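Local coordinates for Amuc_1102 (Akkermansia muciniphila, PDB 7DSZ), which is of unproven function but adopts an immunoglobulin-like fold related to archaeal type IV pilus proteins and may belong to a pilus-like system, at residues C[114-117]-C[118-121]; C[177-180]-C[181-184]. All blocks are in the same frame, centred on the assembly; numbering follows the deposited sequence.

In the fold
Interactions 1 and 2 are both local, the first a capped strand-to-helix junction and the second a short turn, and they follow one another along the chain without nesting or crossing. The first, at 114-121, carries strand 109-115, an outer strand of the three-stranded antiparallel sheet, into helix 117-124. After strands 134-143, 146-152 and 169-171 the chain comes back beside this point, and residues 177-184 make the turn on the way to strand 195-196. The two touch directly: Tyr114 O lies 2.8 Å from Leu178 N, a probable hydrogen bond, and Leu115 CD2 packs 3.6 Å from Leu177 CD2. The loop before strand 195-196 is thereby tied to the edge of the three-stranded sheet, and both contacts also meet the second subunit.

Interaction 1: residues C[114-117]-C[118-121]; sequences YLSP and SSVK
Leu115, the last residue of its strand, lays CB against the start of the following helix, 4.2 Å from Val120 CG2, and the side chain beyond touches Leu177. Ser116 is the N-cap. With OG turned between the backbone N and carbonyl carbon (chi1 69°), it folds back over the first helical turn and accepts from Ser119 N, the OG to N distance being 3.1 Å and the N-H nearly straight at 164°. The same OG is also hydrogen-bonded to Glu195 OE1 of the second subunit. Ser116 acts through its backbone as well: its carbonyl receives Val120 N, 3.0 Å from Ser116 O, almost in line with the C=O bond, while its N-H is given to a water that also sits 2.7 Å from Ser119 OG. With an alanine here the capping hydroxyl is gone, which would probably leave Ser119 N without its side-chain acceptor and Glu195 of the second subunit without this hydrogen bond. Pro117 opens the helix, in the first turn, where a proline costs no hydrogen bond because it has no N-H to satisfy; its carbonyl continues the i to i+4 pattern begun by Ser116 O, accepting Lys121 N, 2.9 Å from Pro117 O. Ser118 and Ser119 turn their hydroxyls to Asn102 ND2 of the second subunit, so the capped end of the helix forms part of the subunit interface. Within the chain, the strand-to-helix junction lies against strand 50-63: Leu115 is backbone-paired with Ala52, Val120 also packs on Ala52, and Pro117 rests on Trp51.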
loop_
_atom_site.group_PDB
_atom_site.type_symbol
_atom_site.label_atom_id
_atom_site.label_comp_id
_atom_site.label_asym_id
_atom_site.label_seq_id
_atom_site.Cartn_x
_atom_site.Cartn_y
_atom_site.Cartn_z
ATOM N N TYR C 114 -11.043 7.097 7.706
ATOM C CA TYR C 114 -12.055 6.989 6.663
ATOM C C TYR C 114 -12.812 5.672 6.755
ATOM O O TYR C 114 -12.260 4.649 7.160
ATOM C CB TYR C 114 -11.429 7.079 5.249
ATOM C CG TYR C 114 -10.574 8.330 5.077
ATOM C CD1 TYR C 114 -9.320 8.421 5.670
ATOM C CD2 TYR C 114 -11.043 9.422 4.348
ATOM C CE1 TYR C 114 -8.557 9.562 5.562
ATOM C CE2 TYR C 114 -10.269 10.580 4.211
ATOM C CZ TYR C 114 -9.023 10.637 4.829
ATOM O OH TYR C 114 -8.233 11.780 4.719
ATOM N N LEU C 115 -14.067 5.699 6.305
ATOM C CA LEU C 115 -14.815 4.485 5.998
ATOM C C LEU C 115 -15.175 4.481 4.515
ATOM O O LEU C 115 -15.531 5.519 3.947
ATOM C CB LEU C 115 -16.092 4.382 6.858
ATOM C CG LEU C 115 -15.895 4.007 8.327
ATOM C CD1 LEU C 115 -17.246 4.160 9.068
ATOM C CD2 LEU C 115 -15.288 2.582 8.525
ATOM N N SER C 116 -15.081 3.308 3.882
ATOM C CA SER C 116 -15.352 3.186 2.462
ATOM C C SER C 116 -16.838 3.389 2.168
ATOM O O SER C 116 -17.680 3.293 3.067
ATOM C CB SER C 116 -14.940 1.800 1.970
ATOM O OG SER C 116 -15.821 0.833 2.534
ATOM N N PRO C 117 -17.188 3.636 0.904
ATOM C CA PRO C 117 -18.620 3.702 0.558
ATOM C C PRO C 117 -19.375 2.433 0.911
ATOM O O PRO C 117 -20.523 2.514 1.360
ATOM C CB PRO C 117 -18.603 3.961 -0.953
ATOM C CG PRO C 117 -17.290 4.677 -1.192
ATOM C CD PRO C 117 -16.323 3.995 -0.243
ATOM N N SER C 118 -18.757 1.260 0.764
ATOM C CA SER C 118 -19.499 0.039 1.084
ATOM C C SER C 118 -19.693 -0.126 2.586
ATOM O O SER C 118 -20.742 -0.615 3.022
ATOM C CB SER C 118 -18.802 -1.183 0.470
ATOM O OG SER C 118 -17.563 -1.477 1.098
ATOM N N SER C 119 -18.723 0.306 3.402
ATOM C CA SER C 119 -18.941 0.317 4.845
ATOM C C SER C 119 -20.101 1.244 5.212
ATOM O O SER C 119 -20.943 0.897 6.049
ATOM C CB SER C 119 -17.664 0.743 5.578
ATOM O OG SER C 119 -16.722 -0.315 5.687
ATOM N N VAL C 120 -20.159 2.431 4.599
ATOM C CA VAL C 120 -21.228 3.384 4.926
ATOM C C VAL C 120 -22.584 2.838 4.493
ATOM O O VAL C 120 -23.569 2.913 5.242
ATOM C CB VAL C 120 -20.945 4.755 4.288
ATOM C CG1 VAL C 120 -22.138 5.701 4.484
ATOM C CG2 VAL C 120 -19.664 5.342 4.873
ATOM N N LYS C 121 -22.654 2.284 3.284
ATOM C CA LYS C 121 -23.922 1.753 2.792
ATOM C C LYS C 121 -24.371 0.561 3.626
ATOM O O LYS C 121 -25.563 0.419 3.929
ATOM C CB LYS C 121 -23.801 1.366 1.318
ATOM C CG LYS C 121 -25.107 0.787 0.745
ATOM C CD LYS C 121 -25.069 0.657 -0.768
ATOM C CE LYS C 121 -26.447 0.239 -1.289
ATOM N NZ LYS C 121 -26.403 -0.185 -2.712
HETATM O O HOH W 1 -14.205 0.636 5.184
#

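Interaction 2: residues C[177-180]-C[181-184]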
loop_
_atom_site.group_PDB
_atom_site.type_symbol
_atom_site.label_atom_id
_atom_site.label_comp_id
_atom_site.label_asym_id
_atom_site.label_seq_id
_atom_site.Cartn_x
_atom_site.Cartn_y
_atom_site.Cartn_z
ATOM N N LEU C 177 -11.719 0.795 9.392
ATOM C CA LEU C 177 -11.299 2.184 9.347
ATOM C C LEU C 177 -9.977 2.265 8.614
ATOM O O LEU C 177 -9.077 1.460 8.859
ATOM C CB LEU C 177 -11.130 2.724 10.759
ATOM C CG LEU C 177 -12.406 3.181 11.444
ATOM C CD1 LEU C 177 -12.079 3.549 12.891
ATOM C CD2 LEU C 177 -12.970 4.364 10.666
ATOM N N LEU C 178 -9.854 3.237 7.716
ATOM C CA LEU C 178 -8.692 3.329 6.855
ATOM C C LEU C 178 -7.957 4.634 7.126
ATOM O O LEU C 178 -8.579 5.650 7.434
ATOM C CB LEU C 178 -9.110 3.286 5.405
ATOM C CG LEU C 178 -9.929 2.035 5.057
ATOM C CD1 LEU C 178 -10.582 2.207 3.689
ATOM C CD2 LEU C 178 -8.995 0.852 5.038
ATOM N N ASN C 179 -6.637 4.593 7.011
ATOM C CA ASN C 179 -5.908 5.857 7.025
ATOM C C ASN C 179 -5.892 6.419 5.603
ATOM O O ASN C 179 -6.287 5.760 4.633
ATOM C CB ASN C 179 -4.505 5.689 7.661
ATOM C CG ASN C 179 -3.472 4.991 6.744
ATOM O OD1 ASN C 179 -3.421 5.211 5.551
ATOM N ND2 ASN C 179 -2.614 4.171 7.350
ATOM N N LYS C 180 -5.461 7.681 5.490
ATOM C CA LYS C 180 -5.579 8.391 4.225
ATOM C C LYS C 180 -4.817 7.697 3.106
ATOM O O LYS C 180 -5.274 7.686 1.955
ATOM C CB LYS C 180 -5.084 9.840 4.415
ATOM C CG LYS C 180 -5.125 10.685 3.163
ATOM C CD LYS C 180 -4.924 12.167 3.548
ATOM C CE LYS C 180 -4.912 13.079 2.325
ATOM N NZ LYS C 180 -3.626 12.967 1.580
ATOM N N ASP C 181 -3.647 7.110 3.418
ATOM C CA ASP C 181 -2.855 6.430 2.400
ATOM C C ASP C 181 -3.443 5.092 2.006
ATOM O O ASP C 181 -2.950 4.478 1.055
ATOM C CB ASP C 181 -1.404 6.248 2.878
ATOM C CG ASP C 181 -0.626 7.564 2.862
ATOM O OD1 ASP C 181 -1.022 8.479 2.105
ATOM O OD2 ASP C 181 0.372 7.692 3.597
ATOM N N GLU C 182 -4.484 4.642 2.702
ATOM C CA GLU C 182 -5.247 3.458 2.335
ATOM C C GLU C 182 -6.538 3.789 1.589
ATOM O O GLU C 182 -7.432 2.934 1.493
ATOM C CB GLU C 182 -5.559 2.653 3.594
ATOM C CG GLU C 182 -4.300 2.158 4.309
ATOM C CD GLU C 182 -4.589 1.514 5.669
ATOM O OE1 GLU C 182 -5.432 2.023 6.446
ATOM O OE2 GLU C 182 -3.946 0.486 5.972
ATOM N N THR C 183 -6.654 4.994 1.050
ATOM C CA THR C 183 -7.831 5.472 0.343
ATOM C C THR C 183 -7.411 6.142 -0.955
ATOM O O THR C 183 -6.237 6.482 -1.138
ATOM C CB THR C 183 -8.628 6.501 1.168
ATOM O OG1 THR C 183 -7.912 7.749 1.159
ATOM C CG2 THR C 183 -8.862 6.031 2.606
ATOM N N PRO C 184 -8.359 6.385 -1.867
ATOM C CA PRO C 184 -8.034 7.171 -3.069
ATOM C C PRO C 184 -7.711 8.627 -2.780
ATOM O O PRO C 184 -7.331 9.354 -3.711
ATOM C CB PRO C 184 -9.300 7.048 -3.940
ATOM C CG PRO C 184 -10.356 6.480 -3.062
ATOM C CD PRO C 184 -9.680 5.735 -1.962
HETATM O O HOH W 2 -1.759 10.931 3.374
#
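Asn179 and Lys180 turn the chain back through two successive i to i+3 bonds, the signature of a short 3-10 turn: Asn179 O takes Glu182 N at 2.9 Å, and Lys180 O takes Thr183 N at 3.2 Å, each donor lying well above the carbonyl plane. Asn179 OD1 adds weak bonds from Asp181 N and Glu182 N, its amide being swung over the turn by a chi1 of 76°. Glu182 reaches back the other way: OE1 accepts Asn179 N at 2.9 Å on its anti side, with the N-H nearly straight (169°). The two side chains cross at about a right angle, yet amide and carboxylate are stacked with their planes only 19° apart. Thr183 OG1 donates to Lys180 O at 2.8 Å, from the same face as its own N-H, while CG2 packs 3.9 Å from Leu178 CB. Lys180 NZ continues to the carbonyls of Ser186 and Phe188, and a water joins it to Asp181 OD1, which also bonds Ser186 OG. Asn179 and Glu182, side chain of each to backbone N-H of the other, make a capping box at the start of the 3-10 turn, its Asn179 half weak, and the salt bridge from Lys96 to Glu182 OE1 probably favours the charged carboxylate.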